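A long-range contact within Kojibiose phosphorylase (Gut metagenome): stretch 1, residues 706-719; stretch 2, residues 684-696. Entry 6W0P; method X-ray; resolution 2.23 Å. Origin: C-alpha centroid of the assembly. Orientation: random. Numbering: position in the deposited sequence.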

# COMPACT_ATOMS: atom_id res chain seq x y z
N LYS A 706 18.52 -38.91 -15.87
CA LYS A 706 19.91 -39.08 -15.41
C LYS A 706 20.16 -38.08 -14.27
O LYS A 706 19.77 -36.89 -14.41
CB LYS A 706 20.89 -38.87 -16.56
CG LYS A 706 20.81 -39.91 -17.67
CD LYS A 706 21.79 -39.62 -18.78
CE LYS A 706 21.68 -40.55 -19.96
NZ LYS A 706 22.48 -41.78 -19.74
N ILE A 707 20.78 -38.57 -13.20
CA ILE A 707 21.15 -37.82 -11.97
C ILE A 707 22.45 -38.41 -11.42
O ILE A 707 22.76 -39.59 -11.69
CB ILE A 707 20.05 -37.86 -10.89
CG1 ILE A 707 19.74 -39.28 -10.42
CG2 ILE A 707 18.81 -37.12 -11.35
CD1 ILE A 707 18.64 -39.36 -9.38
N THR A 708 23.17 -37.60 -10.67
CA THR A 708 24.46 -37.96 -10.05
C THR A 708 24.31 -37.84 -8.53
O THR A 708 23.91 -36.76 -8.04
CB THR A 708 25.60 -37.08 -10.58
OG1 THR A 708 25.64 -37.35 -11.98
CG2 THR A 708 26.94 -37.36 -9.92
N PHE A 709 24.63 -38.93 -7.85
CA PHE A 709 24.68 -39.01 -6.38
C PHE A 709 25.92 -39.81 -6.00
O PHE A 709 26.13 -40.92 -6.57
CB PHE A 709 23.37 -39.63 -5.89
CG PHE A 709 23.27 -39.72 -4.39
CD1 PHE A 709 23.32 -38.58 -3.62
CD2 PHE A 709 23.10 -40.94 -3.77
CE1 PHE A 709 23.20 -38.65 -2.24
CE2 PHE A 709 23.00 -41.01 -2.38
CZ PHE A 709 23.05 -39.86 -1.62
N LYS A 710 26.67 -39.27 -5.04
CA LYS A 710 27.93 -39.86 -4.52
C LYS A 710 28.84 -40.26 -5.68
O LYS A 710 29.36 -41.39 -5.68
CB LYS A 710 27.62 -41.07 -3.64
CG LYS A 710 26.86 -40.76 -2.36
CD LYS A 710 27.00 -41.90 -1.36
CE LYS A 710 26.03 -41.84 -0.20
NZ LYS A 710 26.59 -41.05 0.91
N ASN A 711 28.99 -39.35 -6.64
CA ASN A 711 29.86 -39.42 -7.84
C ASN A 711 29.42 -40.57 -8.74
O ASN A 711 30.25 -40.99 -9.55
CB ASN A 711 31.34 -39.56 -7.47
CG ASN A 711 31.87 -38.36 -6.72
OD1 ASN A 711 31.60 -37.22 -7.08
ND2 ASN A 711 32.63 -38.59 -5.66
N HIS A 712 28.17 -41.05 -8.59
CA HIS A 712 27.60 -42.07 -9.51
C HIS A 712 26.64 -41.38 -10.48
O HIS A 712 25.59 -40.91 -10.02
CB HIS A 712 26.85 -43.18 -8.77
CG HIS A 712 27.67 -43.93 -7.78
ND1 HIS A 712 28.56 -44.90 -8.15
CD2 HIS A 712 27.69 -43.87 -6.43
CE1 HIS A 712 29.12 -45.40 -7.07
NE2 HIS A 712 28.61 -44.79 -6.00
N LEU A 713 27.00 -41.36 -11.76
CA LEU A 713 26.09 -40.90 -12.82
C LEU A 713 25.08 -42.00 -13.10
O LEU A 713 25.47 -43.00 -13.74
CB LEU A 713 26.89 -40.53 -14.07
CG LEU A 713 26.04 -40.07 -15.26
CD1 LEU A 713 25.02 -39.02 -14.82
CD2 LEU A 713 26.93 -39.52 -16.38
N LEU A 714 23.86 -41.83 -12.63
CA LEU A 714 22.78 -42.86 -12.70
C LEU A 714 21.85 -42.59 -13.88
O LEU A 714 21.38 -41.44 -14.01
CB LEU A 714 21.96 -42.83 -11.41
CG LEU A 714 22.75 -43.05 -10.13
CD1 LEU A 714 21.92 -42.66 -8.94
CD2 LEU A 714 23.21 -44.50 -10.03
N THR A 715 21.54 -43.64 -14.64
CA THR A 715 20.49 -43.68 -15.68
C THR A 715 19.35 -44.59 -15.21
O THR A 715 19.60 -45.78 -14.93
CB THR A 715 21.04 -44.16 -17.03
OG1 THR A 715 22.12 -43.32 -17.43
CG2 THR A 715 19.99 -44.17 -18.11
N VAL A 716 18.15 -44.03 -15.16
CA VAL A 716 16.91 -44.67 -14.70
C VAL A 716 15.94 -44.62 -15.85
O VAL A 716 15.50 -43.52 -16.18
CB VAL A 716 16.34 -43.98 -13.44
CG1 VAL A 716 15.07 -44.68 -13.00
CG2 VAL A 716 17.35 -43.90 -12.31
N LYS A 717 15.62 -45.79 -16.42
CA LYS A 717 14.59 -45.98 -17.47
C LYS A 717 13.38 -46.69 -16.85
O LYS A 717 13.57 -47.75 -16.26
CB LYS A 717 15.16 -46.79 -18.64
CG LYS A 717 14.21 -46.94 -19.81
CD LYS A 717 14.82 -47.64 -20.99
CE LYS A 717 13.76 -47.98 -22.02
NZ LYS A 717 14.35 -48.41 -23.31
N VAL A 718 12.19 -46.12 -17.03
CA VAL A 718 10.90 -46.66 -16.51
C VAL A 718 9.96 -46.92 -17.70
O VAL A 718 9.65 -45.96 -18.40
CB VAL A 718 10.29 -45.70 -15.49
CG1 VAL A 718 9.05 -46.28 -14.83
CG2 VAL A 718 11.32 -45.29 -14.46
N ASP A 719 9.59 -48.18 -17.93
CA ASP A 719 8.53 -48.57 -18.92
C ASP A 719 7.39 -49.24 -18.15
O ASP A 719 7.35 -49.09 -16.91
CB ASP A 719 9.07 -49.41 -20.09
CG ASP A 719 9.59 -50.79 -19.75
OD1 ASP A 719 9.14 -51.38 -18.76
OD2 ASP A 719 10.46 -51.28 -20.48
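Stretch 2 684-696: MIKNDILNLTPTS

Two β-hairpins can pack face to face largely through side chains, and this contact in kojibiose phosphorylase is a compact example. Stretch 1 folds back on itself through a type I' turn from Phe 709 to His 712, its strands 706-709 and 712 onward joined by paired backbone hydrogen bonds such as Leu 714 N to Ile 707 O (2.7 Å). Stretch 2 repeats the design: strands 684-686 and 689-692 flank a type I' turn from Lys 686 to Ile 689. By the CA positions, strand 689-692 runs roughly antiparallel to strand 706-709 and in roughly the same direction as the return strand from 712. No backbone hydrogen bond links the two stretches; Phe 709 CA lies 8.0 Å from Leu 690 CA, and Val 718 CA lies 6.8 Å from Pro 694 CA, which leaves room for a layer of side chains.

Along stretch 1, alternation selects the residues that take part. Ile 707 points toward stretch 2 and sets its CD1 4.2 Å from CD1 of Leu 690, whereas Thr 708 points away. Phe 709, with chi1 t, is the centrepiece: CD1 of Ile 685 lies over one face of its ring, 3.9 Å from the centroid and 12° off the normal, a CH-pi contact. CD1 of Leu 690 comes within 3.9 Å of Phe 709 CD2, and Asp 688 OD1 approaches the ring edge, 4.2 Å from Phe 709 CZ. At the turn, Lys 710 adopts positive phi and its NZ forms a salt bridge with Asp 688 OD2 at 2.7 Å, linking the two turns through exposed residues beside the apolar layer.

On the return strand the inward residues are Leu 714, Val 716 and Val 718. Leu 714 CD1 meets Leu 690 CD1 at 4.0 Å, so that Leu 690 CD1 lies near Ile 707, Phe 709 and Leu 714. Val 716 CG2 then rests 3.9 Å from Leu 692 CD1, and Val 718 CG2 packs 3.6 Å from CB of Pro 694, extending the apolar contact beyond the second strand of stretch 2.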

# COMPACT_ATOMS: atom_id res chain seq x y z
N MET A 684 14.02 -39.72 -3.66
CA MET A 684 14.13 -39.23 -2.26
C MET A 684 15.41 -39.81 -1.65
O MET A 684 15.69 -41.03 -1.84
CB MET A 684 12.88 -39.67 -1.48
CG MET A 684 12.84 -39.25 -0.03
SD MET A 684 11.34 -39.86 0.86
CE MET A 684 11.62 -41.63 0.92
N ILE A 685 16.18 -38.98 -0.96
CA ILE A 685 17.33 -39.42 -0.12
C ILE A 685 16.82 -39.57 1.32
O ILE A 685 16.40 -38.58 1.90
CB ILE A 685 18.50 -38.43 -0.19
CG1 ILE A 685 18.85 -38.03 -1.62
CG2 ILE A 685 19.71 -38.96 0.58
CD1 ILE A 685 19.29 -39.18 -2.50
N LYS A 686 16.88 -40.78 1.87
CA LYS A 686 16.52 -41.07 3.28
C LYS A 686 17.69 -41.81 3.95
O LYS A 686 18.18 -42.80 3.34
CB LYS A 686 15.24 -41.91 3.34
CG LYS A 686 14.56 -41.91 4.70
CD LYS A 686 13.25 -42.68 4.72
CE LYS A 686 12.57 -42.64 6.09
NZ LYS A 686 11.67 -43.80 6.29
N ASN A 687 18.10 -41.32 5.13
CA ASN A 687 19.28 -41.80 5.89
C ASN A 687 20.44 -42.00 4.92
O ASN A 687 21.10 -43.06 4.99
CB ASN A 687 18.98 -43.10 6.66
CG ASN A 687 17.76 -42.95 7.56
OD1 ASN A 687 17.55 -41.90 8.16
ND2 ASN A 687 16.96 -44.01 7.67
N ASP A 688 20.64 -41.05 3.99
CA ASP A 688 21.82 -41.01 3.10
C ASP A 688 21.81 -42.20 2.12
O ASP A 688 22.90 -42.58 1.65
CB ASP A 688 23.10 -40.99 3.94
CG ASP A 688 24.28 -40.43 3.18
OD1 ASP A 688 24.07 -39.47 2.45
OD2 ASP A 688 25.39 -40.98 3.32
N ILE A 689 20.62 -42.75 1.83
CA ILE A 689 20.38 -43.84 0.83
C ILE A 689 19.43 -43.28 -0.22
O ILE A 689 18.35 -42.80 0.15
CB ILE A 689 19.76 -45.10 1.47
CG1 ILE A 689 20.49 -45.62 2.72
CG2 ILE A 689 19.58 -46.18 0.43
CD1 ILE A 689 21.83 -46.26 2.47
N LEU A 690 19.77 -43.41 -1.50
CA LEU A 690 18.88 -42.99 -2.61
C LEU A 690 17.72 -43.99 -2.72
O LEU A 690 17.99 -45.20 -2.85
CB LEU A 690 19.69 -42.91 -3.90
CG LEU A 690 18.94 -42.35 -5.11
CD1 LEU A 690 19.78 -41.30 -5.81
CD2 LEU A 690 18.56 -43.45 -6.07
N ASN A 691 16.50 -43.45 -2.72
CA ASN A 691 15.23 -44.18 -2.92
C ASN A 691 14.61 -43.77 -4.26
O ASN A 691 14.67 -42.57 -4.62
CB ASN A 691 14.21 -43.90 -1.80
CG ASN A 691 14.54 -44.55 -0.47
OD1 ASN A 691 13.74 -45.34 0.02
ND2 ASN A 691 15.67 -44.21 0.13
N LEU A 692 14.00 -44.74 -4.95
CA LEU A 692 13.15 -44.54 -6.15
C LEU A 692 11.86 -45.34 -5.94
O LEU A 692 11.94 -46.41 -5.32
CB LEU A 692 13.88 -45.06 -7.39
CG LEU A 692 15.18 -44.34 -7.74
CD1 LEU A 692 15.89 -45.04 -8.90
CD2 LEU A 692 14.91 -42.89 -8.10
N THR A 693 10.72 -44.78 -6.39
CA THR A 693 9.40 -45.45 -6.47
C THR A 693 8.76 -45.07 -7.79
O THR A 693 7.83 -44.27 -7.83
CB THR A 693 8.46 -45.04 -5.32
OG1 THR A 693 9.19 -45.21 -4.12
CG2 THR A 693 7.19 -45.86 -5.27
N PRO A 694 9.30 -45.55 -8.92
CA PRO A 694 8.83 -45.12 -10.23
C PRO A 694 7.38 -45.52 -10.55
O PRO A 694 7.02 -46.67 -10.38
CB PRO A 694 9.85 -45.74 -11.20
CG PRO A 694 11.07 -45.98 -10.34
CD PRO A 694 10.49 -46.40 -9.01
N THR A 695 6.59 -44.53 -10.97
CA THR A 695 5.18 -44.69 -11.40
C THR A 695 5.06 -44.17 -12.84
O THR A 695 6.02 -43.58 -13.34
CB THR A 695 4.24 -43.99 -10.41
OG1 THR A 695 4.70 -42.65 -10.21
CG2 THR A 695 4.15 -44.71 -9.08
N SER A 696 3.92 -44.40 -13.47
CA SER A 696 3.72 -44.23 -14.93
C SER A 696 3.10 -42.86 -15.20
O SER A 696 2.21 -42.43 -14.42
CB SER A 696 2.83 -45.32 -15.48
OG SER A 696 3.43 -46.60 -15.32